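Local coordinates for IscA (Thermosynechococcus elongatus, PDB 1X0G), which binds a [2Fe-2S] cluster and probably serves as a scaffold on which iron-sulfur clusters are assembled, at the interface of chains A and B. Sequence-based numbering; all coordinates share one arbitrary frame. Chains: chain A/B, IscA.

The interface of chains A and B. Residues chain A 28, 42-44, 90, 92; chain B 84-86.
The thioether sulfur of B:Met86 rests against A:Leu44 and A:Phe92 on adjoining sides, a compact example of a hairpin turn plugging into the sheet of a partner subunit. Its SD sits 3.5 Å from CG of A:Leu44, the two side chains crossing at about a right angle, and 3.6 Å from CZ at the tip of the A:Phe92 ring. Bends at chi2 and chi3 (both -73°) curl the chain and carry its terminal methyl CE to 3.7 Å from CB of A:Tyr42. Behind this methyl the rings of A:Tyr42 and A:Phe92 lie face to face, each presenting a carbon over the other's centre. An alanine at B:Met86 would probably open a gap beside A:Leu44 and the A:Phe92 ring tip and take the methyl away from A:Tyr42. Next along the turn, B:Leu85 packs its CB 3.9 Å from CB of A:Leu44, while its carbonyl O points in plane at the edge of the A:Phe90 ring, 3.3 Å from CD1. A:Leu44 CD1, from the same chain, sits over one face of that ring, toward its rim. At the rim, B:Asp84 folds back within its own chain: OD2 accepts a hydrogen bond from the backbone N of B:Met86 (2.6 Å), met from above the carboxylate plane, which probably helps hold the turn in shape. OD1 of A:Asp43 and OD1 of B:Asp84, 4.7 Å apart without contact, are like charges that may repel weakly. The loop following strand 78-84 of chain B thus packs on chain A and probably helps hold the IscA oligomer together.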
loop_
_atom_site.group_PDB
_atom_site.type_symbol
_atom_site.label_atom_id
_atom_site.label_comp_id
_atom_site.label_asym_id
_atom_site.label_seq_id
_atom_site.Cartn_x
_atom_site.Cartn_y
_atom_site.Cartn_z
ATOM N N LEU A 28 0.650 -28.145 1.097
ATOM C CA LEU A 28 0.849 -26.836 1.792
ATOM C C LEU A 28 1.081 -25.610 0.912
ATOM O O LEU A 28 1.827 -25.652 -0.063
ATOM C CB LEU A 28 2.004 -26.896 2.811
ATOM C CG LEU A 28 2.297 -25.632 3.654
ATOM C CD1 LEU A 28 1.227 -25.427 4.760
ATOM C CD2 LEU A 28 3.713 -25.646 4.242
ATOM N N TYR A 42 4.690 -14.182 5.838
ATOM C CA TYR A 42 4.281 -15.483 5.260
ATOM C C TYR A 42 2.846 -15.804 5.642
ATOM O O TYR A 42 2.344 -15.458 6.707
ATOM C CB TYR A 42 5.250 -16.640 5.609
ATOM C CG TYR A 42 6.722 -16.294 5.389
ATOM C CD1 TYR A 42 7.441 -15.644 6.374
ATOM C CD2 TYR A 42 7.385 -16.609 4.210
ATOM C CE1 TYR A 42 8.737 -15.280 6.189
ATOM C CE2 TYR A 42 8.730 -16.272 4.026
ATOM C CZ TYR A 42 9.410 -15.589 5.024
ATOM O OH TYR A 42 10.763 -15.208 4.939
ATOM N N ASP A 43 2.139 -16.372 4.702
ATOM C CA ASP A 43 0.767 -16.781 4.952
ATOM C C ASP A 43 0.776 -18.311 4.664
ATOM O O ASP A 43 1.328 -18.759 3.668
ATOM C CB ASP A 43 -0.160 -15.942 4.092
ATOM C CG ASP A 43 -1.627 -16.286 4.284
ATOM O OD1 ASP A 43 -2.059 -16.469 5.418
ATOM O OD2 ASP A 43 -2.397 -16.361 3.297
ATOM N N LEU A 44 0.302 -19.123 5.604
ATOM C CA LEU A 44 0.422 -20.568 5.441
ATOM C C LEU A 44 -0.903 -21.225 5.514
ATOM O O LEU A 44 -1.619 -21.111 6.509
ATOM C CB LEU A 44 1.243 -21.151 6.562
ATOM C CG LEU A 44 2.774 -21.055 6.637
ATOM C CD1 LEU A 44 3.166 -22.008 7.731
ATOM C CD2 LEU A 44 3.617 -21.373 5.395
ATOM N N PHE A 90 6.302 -21.759 13.196
ATOM C CA PHE A 90 7.101 -21.990 12.017
ATOM C C PHE A 90 8.164 -20.916 11.936
ATOM O O PHE A 90 8.006 -19.862 12.509
ATOM C CB PHE A 90 6.240 -22.024 10.776
ATOM C CG PHE A 90 5.293 -23.162 10.787
ATOM C CD1 PHE A 90 3.984 -23.012 11.308
ATOM C CD2 PHE A 90 5.699 -24.427 10.347
ATOM C CE1 PHE A 90 3.082 -24.180 11.353
ATOM C CE2 PHE A 90 4.815 -25.563 10.386
ATOM C CZ PHE A 90 3.509 -25.441 10.902
ATOM N N PHE A 92 11.619 -19.352 9.318
ATOM C CA PHE A 92 11.853 -19.102 7.942
ATOM C C PHE A 92 13.208 -18.607 7.638
ATOM O O PHE A 92 13.634 -17.615 8.129
ATOM C CB PHE A 92 10.840 -18.075 7.471
ATOM C CG PHE A 92 9.396 -18.508 7.685
ATOM C CD1 PHE A 92 8.711 -18.162 8.852
ATOM C CD2 PHE A 92 8.738 -19.328 6.718
ATOM C CE1 PHE A 92 7.339 -18.556 9.006
ATOM C CE2 PHE A 92 7.378 -19.761 6.889
ATOM C CZ PHE A 92 6.678 -19.373 8.019
ATOM N N ASP B 84 -4.061 -18.661 12.653
ATOM C CA ASP B 84 -3.860 -19.720 11.644
ATOM C C ASP B 84 -2.543 -20.501 12.004
ATOM O O ASP B 84 -2.045 -20.410 13.113
ATOM C CB ASP B 84 -3.839 -19.097 10.206
ATOM C CG ASP B 84 -2.647 -18.106 9.998
ATOM O OD1 ASP B 84 -2.807 -16.838 10.084
ATOM O OD2 ASP B 84 -1.525 -18.627 9.754
ATOM N N LEU B 85 -1.987 -21.205 11.030
ATOM C CA LEU B 85 -0.722 -21.830 11.147
ATOM C C LEU B 85 0.400 -20.916 11.608
ATOM O O LEU B 85 1.261 -21.393 12.328
ATOM C CB LEU B 85 -0.318 -22.455 9.836
ATOM C CG LEU B 85 -1.339 -23.324 9.162
ATOM C CD1 LEU B 85 -0.605 -24.409 8.377
ATOM C CD2 LEU B 85 -2.282 -23.942 10.198
ATOM N N MET B 86 0.449 -19.664 11.156
ATOM C CA MET B 86 1.452 -18.687 11.582
ATOM C C MET B 86 1.124 -18.035 12.898
ATOM O O MET B 86 1.777 -17.049 13.248
ATOM C CB MET B 86 1.535 -17.515 10.607
ATOM C CG MET B 86 1.705 -17.882 9.153
ATOM S SD MET B 86 3.363 -18.444 8.958
ATOM C CE MET B 86 4.149 -16.848 9.085
#